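Local coordinates for TbpB (Actinobacillus pleuropneumoniae, PDB 3HOL), which probably captures host transferrin at the bacterial surface, as the lipoprotein component of the transferrin receptor used for iron acquisition, at residues Asn98-Val103 / Gly158-Asp163; Ala384-Glu389 / Glu463-Asn468; Lys112-Asn117 / Ala200-Asn205; Thr406-Asp411 / Lys415-Lys420. All blocks are in the same frame, centred on the assembly; numbering follows the deposited sequence.

Interaction 1 of 4, residues Asn98-Val103 / Gly158-Asp163; sequences NEKGYV and GLVSGD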
loop_
_atom_site.group_PDB
_atom_site.type_symbol
_atom_site.label_atom_id
_atom_site.label_comp_id
_atom_site.label_asym_id
_atom_site.label_seq_id
_atom_site.Cartn_x
_atom_site.Cartn_y
_atom_site.Cartn_z
ATOM N N ASN A 98 32.986 -13.172 -8.983
ATOM C CA ASN A 98 32.289 -11.927 -8.649
ATOM C C ASN A 98 30.779 -12.141 -8.894
ATOM O O ASN A 98 30.388 -13.124 -9.521
ATOM C CB ASN A 98 32.861 -10.742 -9.406
ATOM C CG ASN A 98 34.175 -10.223 -8.785
ATOM O OD1 ASN A 98 34.625 -10.685 -7.720
ATOM N ND2 ASN A 98 34.753 -9.245 -9.418
ATOM N N GLU A 99 29.952 -11.268 -8.347
ATOM C CA GLU A 99 28.492 -11.456 -8.464
ATOM C C GLU A 99 28.013 -11.184 -9.878
ATOM O O GLU A 99 28.637 -10.398 -10.589
ATOM C CB GLU A 99 27.775 -10.565 -7.469
ATOM C CG GLU A 99 27.890 -9.075 -7.716
ATOM C CD GLU A 99 27.025 -8.279 -6.711
ATOM O OE1 GLU A 99 26.519 -8.868 -5.727
ATOM O OE2 GLU A 99 26.846 -7.077 -6.928
ATOM N N LYS A 100 26.946 -11.864 -10.285
ATOM C CA LYS A 100 26.304 -11.602 -11.589
ATOM C C LYS A 100 25.330 -10.370 -11.598
ATOM O O LYS A 100 25.245 -9.633 -12.602
ATOM C CB LYS A 100 25.614 -12.880 -12.098
ATOM C CG LYS A 100 24.747 -12.716 -13.342
ATOM C CD LYS A 100 25.558 -12.362 -14.633
ATOM C CE LYS A 100 24.630 -12.374 -15.829
ATOM N NZ LYS A 100 25.384 -12.118 -17.080
ATOM N N GLY A 101 24.593 -10.168 -10.498
ATOM C CA GLY A 101 23.669 -9.039 -10.380
ATOM C C GLY A 101 22.327 -9.399 -9.752
ATOM O O GLY A 101 22.217 -10.356 -8.944
ATOM N N TYR A 102 21.303 -8.625 -10.128
ATOM C CA TYR A 102 20.018 -8.640 -9.449
ATOM C C TYR A 102 18.871 -8.403 -10.417
ATOM O O TYR A 102 19.052 -7.763 -11.465
ATOM C CB TYR A 102 19.961 -7.547 -8.359
ATOM C CG TYR A 102 21.070 -7.656 -7.339
ATOM C CD1 TYR A 102 20.865 -8.364 -6.162
ATOM C CD2 TYR A 102 22.334 -7.067 -7.565
ATOM C CE1 TYR A 102 21.870 -8.490 -5.227
ATOM C CE2 TYR A 102 23.363 -7.209 -6.620
ATOM C CZ TYR A 102 23.103 -7.912 -5.462
ATOM O OH TYR A 102 24.089 -8.090 -4.511
ATOM N N VAL A 103 17.700 -8.909 -10.034
ATOM C CA VAL A 103 16.429 -8.700 -10.780
ATOM C C VAL A 103 15.437 -8.130 -9.752
ATOM O O VAL A 103 15.385 -8.605 -8.584
ATOM C CB VAL A 103 15.934 -10.024 -11.416
ATOM C CG1 VAL A 103 14.575 -9.839 -12.180
ATOM C CG2 VAL A 103 17.033 -10.602 -12.400
ATOM N N GLY A 158 23.011 -18.184 -12.940
ATOM C CA GLY A 158 21.620 -18.111 -13.393
ATOM C C GLY A 158 21.565 -17.358 -14.715
ATOM O O GLY A 158 22.301 -16.376 -14.893
ATOM N N LEU A 159 20.704 -17.813 -15.628
ATOM C CA LEU A 159 20.375 -17.059 -16.824
ATOM C C LEU A 159 19.460 -15.870 -16.506
ATOM O O LEU A 159 18.413 -16.058 -15.868
ATOM C CB LEU A 159 19.642 -17.949 -17.808
ATOM C CG LEU A 159 19.026 -17.286 -19.061
ATOM C CD1 LEU A 159 20.108 -16.665 -19.958
ATOM C CD2 LEU A 159 18.242 -18.305 -19.855
ATOM N N VAL A 160 19.822 -14.676 -16.989
ATOM C CA VAL A 160 19.020 -13.457 -16.801
ATOM C C VAL A 160 18.414 -13.021 -18.142
ATOM O O VAL A 160 19.052 -13.198 -19.176
ATOM C CB VAL A 160 19.875 -12.303 -16.244
ATOM C CG1 VAL A 160 18.996 -11.156 -15.708
ATOM C CG2 VAL A 160 20.756 -12.806 -15.055
ATOM N N SER A 161 17.202 -12.446 -18.129
ATOM C CA SER A 161 16.605 -11.895 -19.365
ATOM C C SER A 161 17.593 -10.928 -20.068
ATOM O O SER A 161 17.639 -10.861 -21.298
ATOM C CB SER A 161 15.304 -11.130 -19.064
ATOM O OG SER A 161 15.498 -10.291 -17.920
ATOM N N GLY A 162 18.390 -10.217 -19.276
ATOM C CA GLY A 162 19.378 -9.271 -19.804
ATOM C C GLY A 162 20.568 -9.927 -20.485
ATOM O O GLY A 162 21.351 -9.265 -21.167
ATOM N N ASP A 163 20.679 -11.247 -20.361
ATOM C CA ASP A 163 21.643 -11.990 -21.201
ATOM C C ASP A 163 21.171 -12.228 -22.630
ATOM O O ASP A 163 21.974 -12.639 -23.470
ATOM C CB ASP A 163 22.011 -13.346 -20.541
ATOM C CG ASP A 163 22.701 -13.167 -19.185
ATOM O OD1 ASP A 163 23.585 -12.274 -19.082
ATOM O OD2 ASP A 163 22.387 -13.937 -18.225
#

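Interaction 2 of 4, residues Ala384-Glu389 / Glu463-Asn468; sequences AQVSKE and ENVKFN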
loop_
_atom_site.group_PDB
_atom_site.type_symbol
_atom_site.label_atom_id
_atom_site.label_comp_id
_atom_site.label_asym_id
_atom_site.label_seq_id
_atom_site.Cartn_x
_atom_site.Cartn_y
_atom_site.Cartn_z
ATOM N N ALA A 384 -7.044 15.467 18.143
ATOM C CA ALA A 384 -7.020 16.781 17.542
ATOM C C ALA A 384 -6.089 17.712 18.294
ATOM O O ALA A 384 -5.789 17.513 19.476
ATOM C CB ALA A 384 -8.428 17.394 17.494
ATOM N N GLN A 385 -5.644 18.733 17.582
ATOM C CA GLN A 385 -5.005 19.867 18.200
ATOM C C GLN A 385 -5.563 21.136 17.592
ATOM O O GLN A 385 -5.747 21.237 16.373
ATOM C CB GLN A 385 -3.503 19.778 18.032
ATOM C CG GLN A 385 -2.767 20.803 18.821
ATOM C CD GLN A 385 -1.311 20.802 18.461
ATOM O OE1 GLN A 385 -0.625 19.811 18.671
ATOM N NE2 GLN A 385 -0.833 21.902 17.897
ATOM N N VAL A 386 -5.893 22.087 18.468
ATOM C CA VAL A 386 -6.371 23.388 18.048
ATOM C C VAL A 386 -5.425 24.411 18.658
ATOM O O VAL A 386 -5.094 24.307 19.837
ATOM C CB VAL A 386 -7.828 23.656 18.469
ATOM C CG1 VAL A 386 -8.300 24.983 17.878
ATOM C CG2 VAL A 386 -8.791 22.516 18.012
ATOM N N SER A 387 -4.984 25.380 17.850
ATOM C CA SER A 387 -3.965 26.360 18.297
ATOM C C SER A 387 -4.263 27.793 17.905
ATOM O O SER A 387 -4.736 28.069 16.780
ATOM C CB SER A 387 -2.572 26.009 17.747
ATOM O OG SER A 387 -2.126 24.776 18.255
ATOM N N LYS A 388 -3.940 28.703 18.831
ATOM C CA LYS A 388 -3.989 30.131 18.580
ATOM C C LYS A 388 -2.880 30.763 19.389
ATOM O O LYS A 388 -1.711 30.457 19.147
ATOM C CB LYS A 388 -5.334 30.696 18.997
ATOM C CG LYS A 388 -6.199 30.991 17.829
ATOM C CD LYS A 388 -6.083 32.406 17.387
ATOM C CE LYS A 388 -7.422 33.085 17.516
ATOM N NZ LYS A 388 -7.298 34.540 17.201
ATOM N N GLU A 389 -3.220 31.612 20.367
ATOM C CA GLU A 389 -2.207 32.026 21.382
ATOM C C GLU A 389 -1.843 30.836 22.273
ATOM O O GLU A 389 -0.705 30.700 22.731
ATOM C CB GLU A 389 -2.707 33.186 22.246
ATOM C CG GLU A 389 -3.001 34.428 21.485
ATOM C CD GLU A 389 -4.448 34.527 21.052
ATOM O OE1 GLU A 389 -5.143 33.491 20.982
ATOM O OE2 GLU A 389 -4.899 35.653 20.770
ATOM N N GLU A 463 -9.439 35.756 23.054
ATOM C CA GLU A 463 -10.701 35.566 22.346
ATOM C C GLU A 463 -10.875 34.059 22.083
ATOM O O GLU A 463 -9.883 33.309 21.967
ATOM C CB GLU A 463 -10.724 36.341 21.029
ATOM C CG GLU A 463 -10.643 37.873 21.166
ATOM C CD GLU A 463 -11.126 38.580 19.912
ATOM O OE1 GLU A 463 -10.434 38.520 18.853
ATOM O OE2 GLU A 463 -12.222 39.192 19.991
ATOM N N ASN A 464 -12.131 33.611 22.021
ATOM C CA ASN A 464 -12.410 32.234 21.613
ATOM C C ASN A 464 -11.965 31.984 20.182
ATOM O O ASN A 464 -12.125 32.852 19.325
ATOM C CB ASN A 464 -13.902 31.976 21.690
ATOM C CG ASN A 464 -14.397 31.860 23.100
ATOM O OD1 ASN A 464 -13.619 31.883 24.068
ATOM N ND2 ASN A 464 -15.707 31.717 23.232
ATOM N N VAL A 465 -11.437 30.795 19.898
ATOM C CA VAL A 465 -11.200 30.431 18.501
ATOM C C VAL A 465 -12.529 30.223 17.771
ATOM O O VAL A 465 -13.486 29.676 18.339
ATOM C CB VAL A 465 -10.335 29.156 18.347
ATOM C CG1 VAL A 465 -9.049 29.302 19.101
ATOM C CG2 VAL A 465 -11.100 27.896 18.811
ATOM N N LYS A 466 -12.571 30.646 16.510
ATOM C CA LYS A 466 -13.717 30.380 15.629
ATOM C C LYS A 466 -13.264 29.796 14.293
ATOM O O LYS A 466 -12.216 30.188 13.759
ATOM C CB LYS A 466 -14.518 31.653 15.377
ATOM C CG LYS A 466 -14.962 32.332 16.667
ATOM C CD LYS A 466 -15.595 33.679 16.409
ATOM C CE LYS A 466 -15.814 34.410 17.736
ATOM N NZ LYS A 466 -16.496 35.730 17.559
ATOM N N PHE A 467 -14.048 28.858 13.763
ATOM C CA PHE A 467 -13.794 28.298 12.447
ATOM C C PHE A 467 -15.089 28.251 11.643
ATOM O O PHE A 467 -16.156 27.924 12.186
ATOM C CB PHE A 467 -13.196 26.879 12.576
ATOM C CG PHE A 467 -11.804 26.858 13.139
ATOM C CD1 PHE A 467 -10.693 27.098 12.307
ATOM C CD2 PHE A 467 -11.587 26.621 14.502
ATOM C CE1 PHE A 467 -9.387 27.101 12.840
ATOM C CE2 PHE A 467 -10.284 26.607 15.043
ATOM C CZ PHE A 467 -9.179 26.850 14.201
ATOM N N ASN A 468 -14.997 28.618 10.367
ATOM C CA ASN A 468 -16.072 28.374 9.407
ATOM C C ASN A 468 -15.571 27.787 8.088
ATOM O O ASN A 468 -14.436 28.070 7.686
ATOM C CB ASN A 468 -16.828 29.668 9.106
ATOM C CG ASN A 468 -17.586 30.158 10.280
ATOM O OD1 ASN A 468 -18.787 29.865 10.431
ATOM N ND2 ASN A 468 -16.885 30.868 11.177
HETATM O O HOH W 1 -10.577 34.545 17.901
HETATM O O HOH W 2 -7.373 37.094 21.511
#

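Interaction 3 of 4, residues Lys112-Asn117 / Ala200-Asn205; sequences KELPVN and ADIRGN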
loop_
_atom_site.group_PDB
_atom_site.type_symbol
_atom_site.label_atom_id
_atom_site.label_comp_id
_atom_site.label_asym_id
_atom_site.label_seq_id
_atom_site.Cartn_x
_atom_site.Cartn_y
_atom_site.Cartn_z
ATOM N N LYS A 112 -4.842 4.413 -4.268
ATOM C CA LYS A 112 -5.906 4.556 -3.245
ATOM C C LYS A 112 -7.292 4.619 -3.879
ATOM O O LYS A 112 -8.307 4.568 -3.177
ATOM C CB LYS A 112 -5.670 5.809 -2.384
ATOM C CG LYS A 112 -4.500 5.593 -1.352
ATOM C CD LYS A 112 -4.486 6.681 -0.291
ATOM C CE LYS A 112 -3.340 6.437 0.722
ATOM N NZ LYS A 112 -2.060 7.064 0.266
ATOM N N GLU A 113 -7.313 4.753 -5.199
ATOM C CA GLU A 113 -8.538 4.620 -5.980
ATOM C C GLU A 113 -8.282 3.641 -7.116
ATOM O O GLU A 113 -7.157 3.562 -7.644
ATOM C CB GLU A 113 -8.980 5.974 -6.546
ATOM C CG GLU A 113 -9.160 7.061 -5.495
ATOM C CD GLU A 113 -9.829 8.360 -6.037
ATOM O OE1 GLU A 113 -10.152 8.472 -7.245
ATOM O OE2 GLU A 113 -10.046 9.273 -5.234
ATOM N N LEU A 114 -9.324 2.876 -7.467
ATOM C CA LEU A 114 -9.307 1.980 -8.610
ATOM C C LEU A 114 -10.397 2.374 -9.634
ATOM O O LEU A 114 -11.440 2.926 -9.230
ATOM C CB LEU A 114 -9.614 0.541 -8.119
ATOM C CG LEU A 114 -8.650 -0.094 -7.096
ATOM C CD1 LEU A 114 -9.111 -1.535 -6.857
ATOM C CD2 LEU A 114 -7.233 -0.120 -7.636
ATOM N N PRO A 115 -10.171 2.053 -10.930
ATOM C CA PRO A 115 -11.220 2.203 -11.943
ATOM C C PRO A 115 -12.463 1.453 -11.488
ATOM O O PRO A 115 -12.367 0.408 -10.816
ATOM C CB PRO A 115 -10.594 1.602 -13.195
ATOM C CG PRO A 115 -9.075 1.816 -12.990
ATOM C CD PRO A 115 -8.873 1.649 -11.519
ATOM N N VAL A 116 -13.624 2.036 -11.771
ATOM C CA VAL A 116 -14.915 1.482 -11.307
ATOM C C VAL A 116 -15.325 0.255 -12.110
ATOM O O VAL A 116 -15.663 -0.781 -11.553
ATOM C CB VAL A 116 -16.090 2.526 -11.390
ATOM C CG1 VAL A 116 -17.326 1.954 -10.711
ATOM C CG2 VAL A 116 -15.703 3.788 -10.676
ATOM N N ASN A 117 -15.302 0.357 -13.420
ATOM C CA ASN A 117 -15.775 -0.773 -14.193
ATOM C C ASN A 117 -15.152 -0.942 -15.567
ATOM O O ASN A 117 -15.470 -1.917 -16.238
ATOM C CB ASN A 117 -17.309 -0.740 -14.289
ATOM C CG ASN A 117 -17.829 0.512 -14.977
ATOM O OD1 ASN A 117 -18.907 0.504 -15.586
ATOM N ND2 ASN A 117 -17.080 1.601 -14.876
ATOM N N ALA A 200 -5.052 -13.592 -11.531
ATOM C CA ALA A 200 -4.975 -13.104 -10.183
ATOM C C ALA A 200 -6.270 -12.439 -9.745
ATOM O O ALA A 200 -7.093 -12.010 -10.583
ATOM C CB ALA A 200 -3.765 -12.114 -9.999
ATOM N N ASP A 201 -6.428 -12.338 -8.437
ATOM C CA ASP A 201 -7.514 -11.581 -7.831
ATOM C C ASP A 201 -6.997 -10.349 -7.094
ATOM O O ASP A 201 -5.961 -10.392 -6.416
ATOM C CB ASP A 201 -8.234 -12.468 -6.813
ATOM C CG ASP A 201 -8.899 -13.666 -7.472
ATOM O OD1 ASP A 201 -10.029 -13.534 -7.956
ATOM O OD2 ASP A 201 -8.262 -14.717 -7.533
ATOM N N ILE A 202 -7.783 -9.279 -7.136
ATOM C CA ILE A 202 -7.402 -8.015 -6.546
ATOM C C ILE A 202 -7.957 -7.918 -5.110
ATOM O O ILE A 202 -9.147 -8.157 -4.892
ATOM C CB ILE A 202 -7.995 -6.842 -7.364
ATOM C CG1 ILE A 202 -7.512 -6.887 -8.817
ATOM C CG2 ILE A 202 -7.603 -5.491 -6.702
ATOM C CD1 ILE A 202 -8.154 -5.777 -9.708
ATOM N N ARG A 203 -7.103 -7.555 -4.158
ATOM C CA ARG A 203 -7.508 -7.227 -2.793
ATOM C C ARG A 203 -6.751 -5.950 -2.401
ATOM O O ARG A 203 -5.527 -5.910 -2.518
ATOM C CB ARG A 203 -7.064 -8.356 -1.842
ATOM N N GLY A 204 -7.459 -4.960 -1.867
ATOM C CA GLY A 204 -6.838 -3.645 -1.619
ATOM C C GLY A 204 -6.266 -3.157 -2.927
ATOM O O GLY A 204 -6.942 -3.220 -3.947
ATOM N N ASN A 205 -5.011 -2.698 -2.922
ATOM C CA ASN A 205 -4.384 -2.291 -4.189
ATOM C C ASN A 205 -3.401 -3.351 -4.682
ATOM O O ASN A 205 -2.519 -3.056 -5.486
ATOM C CB ASN A 205 -3.743 -0.884 -4.122
ATOM C CG ASN A 205 -2.766 -0.741 -2.974
ATOM O OD1 ASN A 205 -2.064 -1.690 -2.646
ATOM N ND2 ASN A 205 -2.749 0.430 -2.324
#

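Interaction 4 of 4, residues Thr406-Asp411 / Lys415-Lys420; sequences TEFDVD and KNLSGK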
loop_
_atom_site.group_PDB
_atom_site.type_symbol
_atom_site.label_atom_id
_atom_site.label_comp_id
_atom_site.label_asym_id
_atom_site.label_seq_id
_atom_site.Cartn_x
_atom_site.Cartn_y
_atom_site.Cartn_z
ATOM N N THR A 406 -17.535 11.733 19.841
ATOM C CA THR A 406 -18.057 12.192 18.563
ATOM C C THR A 406 -19.376 11.495 18.348
ATOM O O THR A 406 -19.575 10.384 18.845
ATOM C CB THR A 406 -17.090 11.889 17.394
ATOM O OG1 THR A 406 -16.853 10.477 17.333
ATOM C CG2 THR A 406 -15.731 12.609 17.572
ATOM N N GLU A 407 -20.283 12.145 17.630
ATOM C CA GLU A 407 -21.597 11.594 17.301
ATOM C C GLU A 407 -21.936 12.054 15.916
ATOM O O GLU A 407 -21.626 13.184 15.547
ATOM C CB GLU A 407 -22.682 12.139 18.238
ATOM C CG GLU A 407 -22.357 11.967 19.708
ATOM C CD GLU A 407 -23.405 12.609 20.639
ATOM O OE1 GLU A 407 -24.210 13.456 20.174
ATOM O OE2 GLU A 407 -23.358 12.265 21.840
ATOM N N PHE A 408 -22.611 11.195 15.164
ATOM C CA PHE A 408 -23.036 11.500 13.805
ATOM C C PHE A 408 -24.413 10.914 13.554
ATOM O O PHE A 408 -24.716 9.801 14.026
ATOM C CB PHE A 408 -22.030 10.922 12.784
ATOM C CG PHE A 408 -20.631 11.378 13.015
ATOM C CD1 PHE A 408 -20.147 12.504 12.363
ATOM C CD2 PHE A 408 -19.805 10.707 13.912
ATOM C CE1 PHE A 408 -18.879 12.947 12.589
ATOM C CE2 PHE A 408 -18.500 11.137 14.149
ATOM C CZ PHE A 408 -18.043 12.274 13.492
ATOM N N ASP A 409 -25.244 11.693 12.863
ATOM C CA ASP A 409 -26.508 11.214 12.308
ATOM C C ASP A 409 -26.286 11.025 10.834
ATOM O O ASP A 409 -25.821 11.934 10.152
ATOM C CB ASP A 409 -27.644 12.215 12.493
ATOM C CG ASP A 409 -27.926 12.521 13.947
ATOM O OD1 ASP A 409 -27.378 11.846 14.839
ATOM O OD2 ASP A 409 -28.696 13.467 14.186
ATOM N N VAL A 410 -26.615 9.828 10.362
ATOM C CA VAL A 410 -26.353 9.455 8.989
ATOM C C VAL A 410 -27.678 9.050 8.357
ATOM O O VAL A 410 -28.370 8.143 8.836
ATOM C CB VAL A 410 -25.317 8.281 8.903
ATOM C CG1 VAL A 410 -25.257 7.701 7.484
ATOM C CG2 VAL A 410 -23.944 8.737 9.381
ATOM N N ASP A 411 -28.002 9.727 7.267
ATOM C CA ASP A 411 -29.206 9.439 6.531
ATOM C C ASP A 411 -28.759 8.940 5.154
ATOM O O ASP A 411 -28.464 9.742 4.258
ATOM C CB ASP A 411 -30.038 10.717 6.441
ATOM C CG ASP A 411 -31.277 10.554 5.586
ATOM O OD1 ASP A 411 -31.464 9.447 5.034
ATOM O OD2 ASP A 411 -32.058 11.538 5.465
ATOM N N LYS A 415 -28.714 10.819 1.535
ATOM C CA LYS A 415 -27.276 11.039 1.312
ATOM C C LYS A 415 -26.726 12.153 2.223
ATOM O O LYS A 415 -25.946 12.991 1.792
ATOM C CB LYS A 415 -26.991 11.374 -0.169
ATOM C CG LYS A 415 -26.567 10.214 -1.068
ATOM C CD LYS A 415 -27.641 9.143 -1.182
ATOM C CE LYS A 415 -27.205 7.971 -2.072
ATOM N NZ LYS A 415 -28.355 7.031 -2.121
ATOM N N ASN A 416 -27.147 12.151 3.480
ATOM C CA ASN A 416 -26.808 13.241 4.401
ATOM C C ASN A 416 -26.124 12.743 5.628
ATOM O O ASN A 416 -26.459 11.677 6.153
ATOM C CB ASN A 416 -28.072 13.979 4.868
ATOM C CG ASN A 416 -28.626 14.922 3.828
ATOM O OD1 ASN A 416 -27.887 15.519 3.039
ATOM N ND2 ASN A 416 -29.943 15.082 3.835
ATOM N N LEU A 417 -25.185 13.543 6.117
ATOM C CA LEU A 417 -24.469 13.226 7.337
ATOM C C LEU A 417 -24.248 14.520 8.064
ATOM O O LEU A 417 -23.889 15.520 7.441
ATOM C CB LEU A 417 -23.091 12.562 7.039
ATOM C CG LEU A 417 -22.090 12.241 8.182
ATOM C CD1 LEU A 417 -21.182 11.082 7.803
ATOM C CD2 LEU A 417 -21.225 13.416 8.651
ATOM N N SER A 418 -24.443 14.490 9.382
ATOM C CA SER A 418 -24.002 15.581 10.253
ATOM C C SER A 418 -23.340 15.042 11.519
ATOM O O SER A 418 -23.531 13.882 11.897
ATOM C CB SER A 418 -25.189 16.483 10.593
ATOM O OG SER A 418 -26.148 15.766 11.333
ATOM N N GLY A 419 -22.547 15.866 12.182
ATOM C CA GLY A 419 -21.808 15.376 13.306
ATOM C C GLY A 419 -21.481 16.407 14.351
ATOM O O GLY A 419 -21.640 17.618 14.131
ATOM N N LYS A 420 -21.027 15.900 15.496
ATOM C CA LYS A 420 -20.667 16.707 16.632
ATOM C C LYS A 420 -19.391 16.177 17.222
ATOM O O LYS A 420 -19.254 14.962 17.402
ATOM C CB LYS A 420 -21.768 16.625 17.703
ATOM C CG LYS A 420 -23.113 17.224 17.298
ATOM C CD LYS A 420 -24.167 16.858 18.388
ATOM C CE LYS A 420 -25.346 17.819 18.421
ATOM N NZ LYS A 420 -25.990 17.914 17.079
#

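Interaction 1 of 4, residues Asn98-Val103 / Gly158-Asp163
Lys100 and Asp163 converge from the two segments and close a salt bridge, with NZ of Lys100 2.7 Å from OD1 of Asp163. The ammonium reaches OD1 at its syn lone pair, the side on which the second oxygen lies. Two torsions set this approach: CG of Lys100 stands anti to the backbone N (chi1 172°), and a bend at chi2 turns the otherwise extended chain toward the carboxylate. The same NZ also donates to the carbonyl O of Asp91, giving the buried charge a second partner. OD2 of Asp163 is engaged too, by the backbone N of Val160 at 2.9 Å, a bond that arrives on the anti side and 35° out of the carboxylate plane. Thus each carboxylate oxygen has a separate donor, which should limit rotation of the group. Strand 101-107 belongs to a five-stranded antiparallel sheet, whereas 158-163 lies in the long connection between barrel strands 119-133 and 171-178, so the contact packs this sheet against the N-lobe barrel region. Val160 serves both ends of the interface with its two methyls. CG2 of Val160 lies beside CE of Lys100 at 4.0 Å, and CG1 of Val160 meets CG2 of Val103 at 3.9 Å, the two valines lying alongside and running antiparallel. Val160 also rests on Tyr88 and Ile90 of strand 84-91, while Val103 touches Thr129 of strand 119-133.

Interaction 2 of 4, residues Ala384-Glu389 / Glu463-Asn468
Val386, on strand 375-387, points its side chain at the 463-468 loop and makes contact through one methyl. CG1 stands trans to the backbone N (chi1 -175°), which turns it toward two partners lying on the same side of it: CE2 of Phe467 at 3.8 Å and CG2 of Val465 at 4.1 Å. The methyl approaches the edge of the Phe467 ring, near the ring plane, and not a face. Val497 of strand 495-508 touches both Val386 and Phe467, extending the apolar cluster to a further barrel strand. Ser387 then turns its side chain away from the loop, where OG accepts from NE2 of Gln385 and is also hydrogen-bonded to OD1 of Asn391. Lys388 turns back toward the loop, and its aliphatic part does the packing: CG of Lys388 lies 3.5 Å from CG1 of Val465 as the side chains run past each other. Bends at chi2 and chi3 (-94° and -118°) carry NZ of Lys388 to a water at 3.4 Å, a weak bond; that water donates to the carbonyl O of Asn464 at 2.7 Å. At Glu389 a second water takes over, donating to OE2 of Glu389 at 3.0 Å and accepting from N of Glu463 at 2.9 Å. The chemistry grades from an apolar cluster beside the C-lobe barrel strands to water-mediated links at the more exposed end. No direct polar bond joins the segments, which implies that the loop is held here mainly by side-chain packing, with hydration bridging the rest.

Interaction 3 of 4, residues Lys112-Asn117 / Ala200-Asn205
Leu114 reaches Ile202 because its chi1 of -61° sets CG trans to the carbonyl carbon and its chi2 of -176° extends CD1 straight onward toward the other segment. On the opposing strand, chi1 of -59° in Ile202 puts its CG1 branch opposite the carbonyl carbon and leaves the CG2 methyl opposite the backbone N. That methyl receives the leucine: CD1 of Leu114 lies 4.2 Å from CG2 of Ile202. The longer branch of Ile202 stands farther off, its CD1 5.2 Å from CD1 of Leu114, so the apolar contact is essentially methyl against methyl. The same leucine methyl also comes within 4.0 Å of the carbonyl O of Gly204, an ordinary van der Waals approach to backbone. Gly204 and Asn205 form the two-residue turn between strands 193-203 and 206-213, with backbone angles close to a type II' turn: the positive phi falls on the glycine. This hairpin belongs to the N-lobe barrel sheet, whereas strand 113-115 pairs with strand 272-282 in a different sheet, consistent with the handle domain of the C-lobe. The contact, 131 Å² in all, probably lies where the two lobes adjoin, a barrel hairpin tip meeting the edge of the neighbouring sheet. Polar bonds lie round the contact. ND2 of Asn205 donates to the carbonyls of both Ala111 and Asn293, linking the turn to the segments that hold them, while NZ of Lys112 is bound on its own side, by a salt bridge with Glu290 and a hydrogen bond to the carbonyl O of Leu291.

Interaction 4 of 4, residues Thr406-Asp411 / Lys415-Lys420
Glu407, Asp409 and Asp411 pair with Lys420, Ser418 and Asn416 through six backbone hydrogen bonds, two per pair, on strands whose N-to-C directions differ by 162°. The shortest joins Asp411 N to Asn416 O at 2.7 Å. Ser418 N to Asp409 O, at 3.0 Å, is among the longest. CA-H...O contacts such as Phe408 CA to Ser418 O at 3.1 Å lie between them. On the face bearing Phe408, Val410 and Leu417 the contacts are apolar. Phe408 holds CG trans to its carbonyl carbon (chi1 -55°), which carries the ring across the non-hydrogen-bonded pair; there CD1 of Phe408 meets CA of Gly419 at 3.4 Å, obliquely to the ring. The absence of a side chain on Gly419 makes this possible. Leu417 splits its methyls, CD2 lying 4.0 Å from CD1 of Phe408 and CD1 lying 4.0 Å from CG2 of Val410. Leu484 of strand 483-492 touches all three, consistent with this face being turned to the barrel interior. On the polar face, OE1 of Glu407 lies 3.8 Å from CD of Lys420, against the lysine's aliphatic part, the charged ends not in contact. Asp409 forms a salt bridge with Lys377, OD1 of Asn416 accepts from Lys436, and OD1 of Asp411 accepts from N of Asn414. Lys415, with left-handed backbone angles, shares Asp411 with Asn416 as its partner across the hairpin, which fits a G1 beta bulge closing a tight hairpin in the C-lobe barrel.

The four contacts span both lobes of the chain. Interactions 1 and 3 belong to the N-terminal half, their centres about 33 Å apart, and their segments alternate along the sequence: strands 101-107 and 113-115 come first, and their partners follow in the N-lobe barrel region. Interactions 2 and 4 share the C-lobe barrel sheet, where strands 375-387 and 405-411 are neighbours; their centres lie about 23 Å apart, and the hairpin of interaction 4 falls in sequence between the segments of interaction 2. Interaction 3 sits nearest the molecule's middle, probably near where the lobes adjoin. Interactions 1 and 2, about 59 Å apart between centres, involve loops on opposite sides of the centre of this two-lobed protein.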